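Local coordinates for protein transcriptional regulator (Streptococcus pneumoniae, PDB 2GNP) that probably regulates transcription in response to a sugar or sugar-phosphate effector, which its putative sugar-binding domain of Rossmann-like fold would recognise, at residues K149-A154 with K219-S224. Residues are numbered along the deposited sequence; the frame is centred on the assembly and turned at random.
Sequences KDLDIA and KNIPQS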
# COMPACT_ATOMS: atom_id res chain seq x y z
N LYS A 149 -5.83 8.16 -12.50
CA LYS A 149 -5.23 9.48 -12.67
C LYS A 149 -5.92 10.55 -11.85
O LYS A 149 -5.42 11.67 -11.78
CB LYS A 149 -5.12 9.87 -14.14
CG LYS A 149 -4.27 8.83 -14.93
CD LYS A 149 -4.26 9.05 -16.43
CE LYS A 149 -3.27 8.13 -17.15
NZ LYS A 149 -1.91 7.90 -16.48
N ASP A 150 -7.07 10.22 -11.26
CA ASP A 150 -7.75 11.24 -10.48
C ASP A 150 -8.40 10.75 -9.17
O ASP A 150 -9.46 11.25 -8.72
CB ASP A 150 -8.68 12.07 -11.38
CG ASP A 150 -9.99 11.46 -11.52
OD1 ASP A 150 -10.05 10.23 -11.66
OD2 ASP A 150 -10.98 12.23 -11.44
N LEU A 151 -7.71 9.81 -8.52
CA LEU A 151 -8.18 9.36 -7.21
C LEU A 151 -7.95 10.42 -6.16
O LEU A 151 -7.00 11.22 -6.21
CB LEU A 151 -7.43 8.13 -6.78
CG LEU A 151 -7.79 6.90 -7.64
CD1 LEU A 151 -6.87 5.76 -7.11
CD2 LEU A 151 -9.27 6.51 -7.66
N ASP A 152 -8.86 10.43 -5.18
CA ASP A 152 -8.72 11.31 -4.02
C ASP A 152 -7.86 10.69 -2.91
O ASP A 152 -7.10 11.38 -2.26
CB ASP A 152 -10.09 11.65 -3.44
CG ASP A 152 -10.91 12.47 -4.41
OD1 ASP A 152 -10.53 13.64 -4.64
OD2 ASP A 152 -11.85 11.95 -5.00
N ILE A 153 -8.07 9.39 -2.68
CA ILE A 153 -7.38 8.69 -1.58
C ILE A 153 -6.90 7.37 -2.15
O ILE A 153 -7.56 6.82 -3.01
CB ILE A 153 -8.34 8.39 -0.45
CG1 ILE A 153 -8.80 9.71 0.19
CG2 ILE A 153 -7.67 7.42 0.57
CD1 ILE A 153 -9.96 9.44 1.20
N ALA A 154 -5.72 6.97 -1.75
CA ALA A 154 -5.27 5.56 -1.99
C ALA A 154 -5.01 4.99 -0.60
O ALA A 154 -4.48 5.69 0.25
CB ALA A 154 -4.00 5.55 -2.76
N LYS A 219 1.96 8.47 -6.58
CA LYS A 219 2.65 9.47 -5.77
C LYS A 219 2.10 10.88 -5.94
O LYS A 219 2.56 11.80 -5.27
CB LYS A 219 4.16 9.41 -5.97
CG LYS A 219 4.67 10.06 -7.22
CD LYS A 219 6.08 9.63 -7.53
CE LYS A 219 6.79 10.57 -8.49
NZ LYS A 219 8.16 10.14 -8.95
N ASN A 220 1.12 11.03 -6.82
CA ASN A 220 0.44 12.30 -7.02
C ASN A 220 -1.01 12.32 -6.52
O ASN A 220 -1.69 13.35 -6.65
CB ASN A 220 0.53 12.67 -8.50
CG ASN A 220 1.89 13.28 -8.84
OD1 ASN A 220 2.07 14.48 -8.57
ND2 ASN A 220 2.85 12.50 -9.40
N ILE A 221 -1.46 11.19 -5.94
CA ILE A 221 -2.77 11.17 -5.26
C ILE A 221 -2.72 12.12 -4.07
O ILE A 221 -1.77 12.09 -3.29
CB ILE A 221 -3.14 9.72 -4.81
CG1 ILE A 221 -3.38 8.89 -6.07
CG2 ILE A 221 -4.38 9.76 -3.86
CD1 ILE A 221 -3.57 7.36 -5.85
N PRO A 222 -3.76 12.97 -3.91
CA PRO A 222 -3.73 13.91 -2.78
C PRO A 222 -3.54 13.32 -1.40
O PRO A 222 -2.81 13.90 -0.57
CB PRO A 222 -5.08 14.62 -2.88
CG PRO A 222 -5.47 14.51 -4.30
CD PRO A 222 -4.92 13.21 -4.81
N GLN A 223 -4.23 12.20 -1.11
CA GLN A 223 -4.03 11.56 0.21
C GLN A 223 -3.73 10.09 -0.02
O GLN A 223 -4.57 9.37 -0.50
CB GLN A 223 -5.25 11.75 1.11
CG GLN A 223 -5.49 13.20 1.63
CD GLN A 223 -4.28 13.76 2.27
OE1 GLN A 223 -3.51 13.02 2.92
NE2 GLN A 223 -4.08 15.07 2.09
N SER A 224 -2.51 9.67 0.26
CA SER A 224 -2.15 8.26 0.06
C SER A 224 -1.66 7.71 1.37
O SER A 224 -0.65 8.16 1.94
CB SER A 224 -1.06 8.10 -1.01
OG SER A 224 0.01 9.01 -0.78
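Ile221 meets Leu151 and Ala154 where two neighbouring parallel strands, 153-160 and 223-227, begin side by side in the central sheet of this Rossmann-like putative sugar-binding domain. The side chains of Ile221 and Leu151 lie alongside each other and point the same way, their CD1 atoms 3.9 Å apart. With CG1 anti to its carbonyl carbon (chi1 -67°) and CD1 anti to CA (chi2 172°), Ile221 brings that methyl to Ala154, CD1 to CB 3.6 Å. Its other branch, CG2, packs against the carbonyl O of Asp152 at 3.5 Å, just ahead of the paired strands. The CA-CB bond of Pro222 heads toward residues 149-154, and ring atom CD lies 3.2 Å from Leu151 O; having no N-H, Pro222 leaves the pairing to the next residue. Gln223 opens the parallel pairing and straddles Ile153: its N donates to Asp152 O (3.2 Å), tilted 22° from that carbonyl plane, and its O accepts from Ala154 N in plane (2.9 Å). On the sheet face shared by Gln223 and Ile153 the two side chains cross at a slant, with Gln223 CB 4.2 Å from Ile153 CG1, while the bent chain takes the amide away to Glu23. On the other side of strand 153-160, Lys60 N binds Asp152 OD2, tying the residue just ahead of that strand to the first residue of strand 60-63. Ser224 puts its side chain on the same face as Ala154, with OG accepting from Asn247 N near the start of strand 248-252. Ser224 CA makes a CA-H...O contact with Ala154 O at 3.5 Å.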